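Local coordinates for protein afamin (Homo sapiens, PDB 6FAK) that carries hydrophobic molecules in body fluids, binding vitamin E and keeping lipidated Wnt proteins soluble and active, at residues 421-431 / 524-535. Numbering follows the deposited sequence.
Sequences LSTEELVSLGE and RKTDRFLVNLVK
Two helices of the third albumin domain pack here by knobs-into-holes, Thr423 and Val427, one turn apart on helix 423-440, each entering a four-residue hole on helix 521-536. The segment axes approach to 9.3 Å at 116°. Val427 is the greasy knob, set among Arg524, Asp527, Arg528 and Val531. Being branched, it offers two methyls to two surfaces: Val427 CG2 rests on the backbone of the opposing helix, 3.7 Å from Asp527 C, while CG1, anti to the backbone N (chi1 168°), lies over the centre of the Arg524 guanidinium. Leu426 CD1 extends the apolar layer to Val531 CG1.

Thr423 suits its hole because it has both a methyl and a hydroxyl. CG2 settles against Arg528 CB; Thr423 OG1 gives its proton to Asn532 OD1 at 2.7 Å, meeting that oxygen from above its amide plane, and accepts from Lys535 NZ. The long, straight Lys535 chain packs CE on Leu426 CD1 and still delivers NZ to Leu421 O, 2.8 Å away and in the carbonyl plane. Two acceptors, one before the helix and one in its first residue, thus hold the ammonium at the helix start, where Ser422 OG caps Glu425 N.

On the other flank Glu424, bent at chi2 (-52°), is clasped by two arginines. Glu424 OE1 pairs with Arg528 NE in a salt bridge whose modelled 2.4 Å is doubtfully short, and Glu424 OE2 meets Arg524 NH1 at 3.1 Å from above the carboxylate plane. Arg524 NH2 donates to Ser428 OG at 3.0 Å, nearly in the guanidinium plane; these edge bonds help fix its rotation beneath Val427. Asp527 OD1 instead turns to Lys407 of helix 376-417. A small apolar core, with a salt-bridge network on one flank and a hydrogen-bonded lysine at the other end, joins two helices within the all-helical serum albumin fold.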
loop_
_atom_site.group_PDB
_atom_site.type_symbol
_atom_site.label_atom_id
_atom_site.label_comp_id
_atom_site.label_asym_id
_atom_site.label_seq_id
_atom_site.Cartn_x
_atom_site.Cartn_y
_atom_site.Cartn_z
ATOM N N LEU A 421 5.260 18.227 -2.541
ATOM C CA LEU A 421 4.003 17.440 -2.473
ATOM C C LEU A 421 2.817 18.281 -2.047
ATOM O O LEU A 421 2.956 19.262 -1.358
ATOM C CB LEU A 421 4.144 16.263 -1.512
ATOM C CG LEU A 421 5.217 15.268 -1.936
ATOM C CD1 LEU A 421 5.408 14.208 -0.895
ATOM C CD2 LEU A 421 4.945 14.654 -3.299
ATOM N N SER A 422 1.632 17.949 -2.542
ATOM C CA SER A 422 0.419 18.584 -2.070
ATOM C C SER A 422 0.259 18.357 -0.540
ATOM O O SER A 422 0.673 17.339 0.047
ATOM C CB SER A 422 -0.819 18.055 -2.782
ATOM O OG SER A 422 -1.069 16.721 -2.418
ATOM N N THR A 423 -0.350 19.355 0.083
ATOM C CA THR A 423 -0.719 19.243 1.451
ATOM C C THR A 423 -1.549 18.006 1.751
ATOM O O THR A 423 -1.297 17.348 2.779
ATOM C CB THR A 423 -1.431 20.546 1.917
ATOM O OG1 THR A 423 -0.447 21.575 1.877
ATOM C CG2 THR A 423 -1.971 20.398 3.298
ATOM N N GLU A 424 -2.496 17.665 0.876
ATOM C CA GLU A 424 -3.331 16.470 1.119
ATOM C C GLU A 424 -2.475 15.214 1.167
ATOM O O GLU A 424 -2.677 14.349 2.021
ATOM C CB GLU A 424 -4.434 16.263 0.050
ATOM C CG GLU A 424 -5.637 17.182 0.183
ATOM C CD GLU A 424 -6.221 17.162 1.582
ATOM O OE1 GLU A 424 -6.078 18.177 2.288
ATOM O OE2 GLU A 424 -6.732 16.109 2.007
ATOM N N GLU A 425 -1.487 15.135 0.283
ATOM C CA GLU A 425 -0.598 13.976 0.253
ATOM C C GLU A 425 0.274 13.895 1.518
ATOM O O GLU A 425 0.448 12.810 2.069
ATOM C CB GLU A 425 0.296 13.969 -1.014
ATOM C CG GLU A 425 1.259 12.785 -1.006
ATOM C CD GLU A 425 1.818 12.395 -2.361
ATOM O OE1 GLU A 425 1.740 13.174 -3.355
ATOM O OE2 GLU A 425 2.356 11.266 -2.396
ATOM N N LEU A 426 0.828 15.025 1.945
ATOM C CA LEU A 426 1.723 15.078 3.078
ATOM C C LEU A 426 0.960 14.667 4.332
ATOM O O LEU A 426 1.481 13.959 5.146
ATOM C CB LEU A 426 2.379 16.490 3.245
ATOM C CG LEU A 426 3.482 16.770 2.213
ATOM C CD1 LEU A 426 3.747 18.265 1.962
ATOM C CD2 LEU A 426 4.760 16.018 2.598
ATOM N N VAL A 427 -0.264 15.147 4.452
ATOM C CA VAL A 427 -1.150 14.765 5.525
ATOM C C VAL A 427 -1.410 13.255 5.543
ATOM O O VAL A 427 -1.252 12.642 6.583
ATOM C CB VAL A 427 -2.467 15.586 5.475
ATOM C CG1 VAL A 427 -3.531 14.975 6.426
ATOM C CG2 VAL A 427 -2.189 17.013 5.915
ATOM N N SER A 428 -1.768 12.660 4.405
ATOM C CA SER A 428 -1.907 11.192 4.267
ATOM C C SER A 428 -0.663 10.425 4.679
ATOM O O SER A 428 -0.760 9.448 5.394
ATOM C CB SER A 428 -2.322 10.777 2.859
ATOM O OG SER A 428 -3.620 11.250 2.768
ATOM N N LEU A 429 0.493 10.857 4.210
ATOM C CA LEU A 429 1.762 10.204 4.539
ATOM C C LEU A 429 2.107 10.260 6.028
ATOM O O LEU A 429 2.623 9.295 6.607
ATOM C CB LEU A 429 2.899 10.840 3.707
ATOM C CG LEU A 429 2.845 10.564 2.224
ATOM C CD1 LEU A 429 3.903 11.388 1.463
ATOM C CD2 LEU A 429 3.081 9.106 1.935
ATOM N N GLY A 430 1.845 11.411 6.651
ATOM C CA GLY A 430 1.999 11.551 8.066
ATOM C C GLY A 430 1.098 10.612 8.869
ATOM O O GLY A 430 1.567 9.974 9.832
ATOM N N GLU A 431 -0.178 10.521 8.496
ATOM C CA GLU A 431 -1.107 9.604 9.179
ATOM C C GLU A 431 -0.664 8.170 8.993
ATOM O O GLU A 431 -0.590 7.423 9.964
ATOM C CB GLU A 431 -2.579 9.760 8.728
ATOM C CG GLU A 431 -3.457 10.530 9.716
ATOM C CD GLU A 431 -3.715 9.808 11.053
ATOM O OE1 GLU A 431 -3.699 10.472 12.100
ATOM O OE2 GLU A 431 -3.948 8.588 11.075
ATOM N N ARG A 524 -7.931 16.109 10.359
ATOM C CA ARG A 524 -7.359 16.385 9.049
ATOM C C ARG A 524 -7.150 17.896 8.819
ATOM O O ARG A 524 -6.132 18.298 8.266
ATOM C CB ARG A 524 -8.172 15.730 7.911
ATOM C CG ARG A 524 -7.408 15.682 6.585
ATOM C CD ARG A 524 -7.896 14.619 5.596
ATOM N NE ARG A 524 -7.094 13.396 5.668
ATOM C CZ ARG A 524 -6.101 13.023 4.841
ATOM N NH1 ARG A 524 -5.727 13.791 3.794
ATOM N NH2 ARG A 524 -5.461 11.880 5.062
ATOM N N LYS A 525 -8.078 18.709 9.292
ATOM C CA LYS A 525 -7.965 20.176 9.256
ATOM C C LYS A 525 -6.788 20.732 10.028
ATOM O O LYS A 525 -6.085 21.646 9.559
ATOM C CB LYS A 525 -9.257 20.816 9.782
ATOM C CG LYS A 525 -9.141 22.185 10.485
ATOM C CD LYS A 525 -8.840 23.358 9.530
ATOM C CE LYS A 525 -8.085 24.524 10.196
ATOM N NZ LYS A 525 -7.843 25.683 9.277
ATOM N N THR A 526 -6.606 20.240 11.243
ATOM C CA THR A 526 -5.419 20.566 12.038
ATOM C C THR A 526 -4.108 20.168 11.314
ATOM O O THR A 526 -3.139 20.941 11.294
ATOM C CB THR A 526 -5.505 19.864 13.389
ATOM O OG1 THR A 526 -6.653 20.381 14.070
ATOM C CG2 THR A 526 -4.228 20.082 14.257
ATOM N N ASP A 527 -4.131 18.972 10.719
ATOM C CA ASP A 527 -2.980 18.421 10.024
ATOM C C ASP A 527 -2.626 19.281 8.802
ATOM O O ASP A 527 -1.450 19.564 8.556
ATOM C CB ASP A 527 -3.218 16.961 9.650
ATOM C CG ASP A 527 -3.230 16.028 10.853
ATOM O OD1 ASP A 527 -2.992 16.426 12.017
ATOM O OD2 ASP A 527 -3.473 14.829 10.652
ATOM N N ARG A 528 -3.643 19.716 8.072
ATOM C CA ARG A 528 -3.427 20.578 6.919
ATOM C C ARG A 528 -2.891 21.919 7.283
ATOM O O ARG A 528 -2.025 22.435 6.587
ATOM C CB ARG A 528 -4.676 20.821 6.093
ATOM C CG ARG A 528 -5.266 19.608 5.438
ATOM C CD ARG A 528 -6.505 20.110 4.701
ATOM N NE ARG A 528 -7.277 19.018 4.151
ATOM C CZ ARG A 528 -8.439 18.538 4.600
ATOM N NH1 ARG A 528 -9.048 19.086 5.654
ATOM N NH2 ARG A 528 -9.012 17.515 3.965
ATOM N N PHE A 529 -3.394 22.462 8.380
ATOM C CA PHE A 529 -2.858 23.732 8.923
ATOM C C PHE A 529 -1.351 23.665 9.170
ATOM O O PHE A 529 -0.580 24.559 8.737
ATOM C CB PHE A 529 -3.654 24.151 10.194
ATOM C CG PHE A 529 -3.091 25.345 10.892
ATOM C CD1 PHE A 529 -2.097 25.204 11.862
ATOM C CD2 PHE A 529 -3.557 26.604 10.594
ATOM C CE1 PHE A 529 -1.536 26.306 12.492
ATOM C CE2 PHE A 529 -2.989 27.733 11.208
ATOM C CZ PHE A 529 -1.966 27.571 12.169
ATOM N N LEU A 530 -0.930 22.606 9.863
ATOM C CA LEU A 530 0.486 22.441 10.193
ATOM C C LEU A 530 1.371 22.331 8.951
ATOM O O LEU A 530 2.422 22.982 8.884
ATOM C CB LEU A 530 0.716 21.273 11.103
ATOM C CG LEU A 530 2.171 21.036 11.493
ATOM C CD1 LEU A 530 2.912 22.205 12.126
ATOM C CD2 LEU A 530 2.199 19.882 12.464
ATOM N N VAL A 531 0.918 21.535 7.976
ATOM C CA VAL A 531 1.642 21.361 6.760
ATOM C C VAL A 531 1.759 22.688 6.010
ATOM O O VAL A 531 2.872 23.063 5.604
ATOM C CB VAL A 531 1.079 20.214 5.896
ATOM C CG1 VAL A 531 1.670 20.188 4.489
ATOM C CG2 VAL A 531 1.354 18.893 6.590
ATOM N N ASN A 532 0.648 23.371 5.817
ATOM C CA ASN A 532 0.668 24.703 5.162
ATOM C C ASN A 532 1.566 25.714 5.896
ATOM O O ASN A 532 2.325 26.470 5.279
ATOM C CB ASN A 532 -0.754 25.247 4.945
ATOM C CG ASN A 532 -1.536 24.432 3.935
ATOM O OD1 ASN A 532 -0.964 23.969 2.935
ATOM N ND2 ASN A 532 -2.831 24.270 4.156
ATOM N N LEU A 533 1.537 25.677 7.221
ATOM C CA LEU A 533 2.411 26.521 8.028
ATOM C C LEU A 533 3.903 26.266 7.777
ATOM O O LEU A 533 4.714 27.251 7.663
ATOM C CB LEU A 533 2.101 26.343 9.514
ATOM C CG LEU A 533 2.789 27.322 10.442
ATOM C CD1 LEU A 533 2.303 28.753 10.216
ATOM C CD2 LEU A 533 2.549 26.853 11.875
ATOM N N VAL A 534 4.256 24.976 7.675
ATOM C CA VAL A 534 5.623 24.556 7.452
ATOM C C VAL A 534 6.062 24.993 6.050
ATOM O O VAL A 534 7.194 25.426 5.893
ATOM C CB VAL A 534 5.881 23.042 7.662
ATOM C CG1 VAL A 534 7.299 22.697 7.346
ATOM C CG2 VAL A 534 5.669 22.639 9.123
ATOM N N LYS A 535 5.182 24.877 5.051
ATOM C CA LYS A 535 5.499 25.374 3.684
ATOM C C LYS A 535 5.723 26.868 3.752
ATOM O O LYS A 535 6.735 27.396 3.239
ATOM C CB LYS A 535 4.371 25.071 2.707
ATOM C CG LYS A 535 4.294 23.611 2.308
ATOM C CD LYS A 535 3.148 23.319 1.388
ATOM C CE LYS A 535 3.185 21.878 0.969
ATOM N NZ LYS A 535 2.104 21.569 0.034
#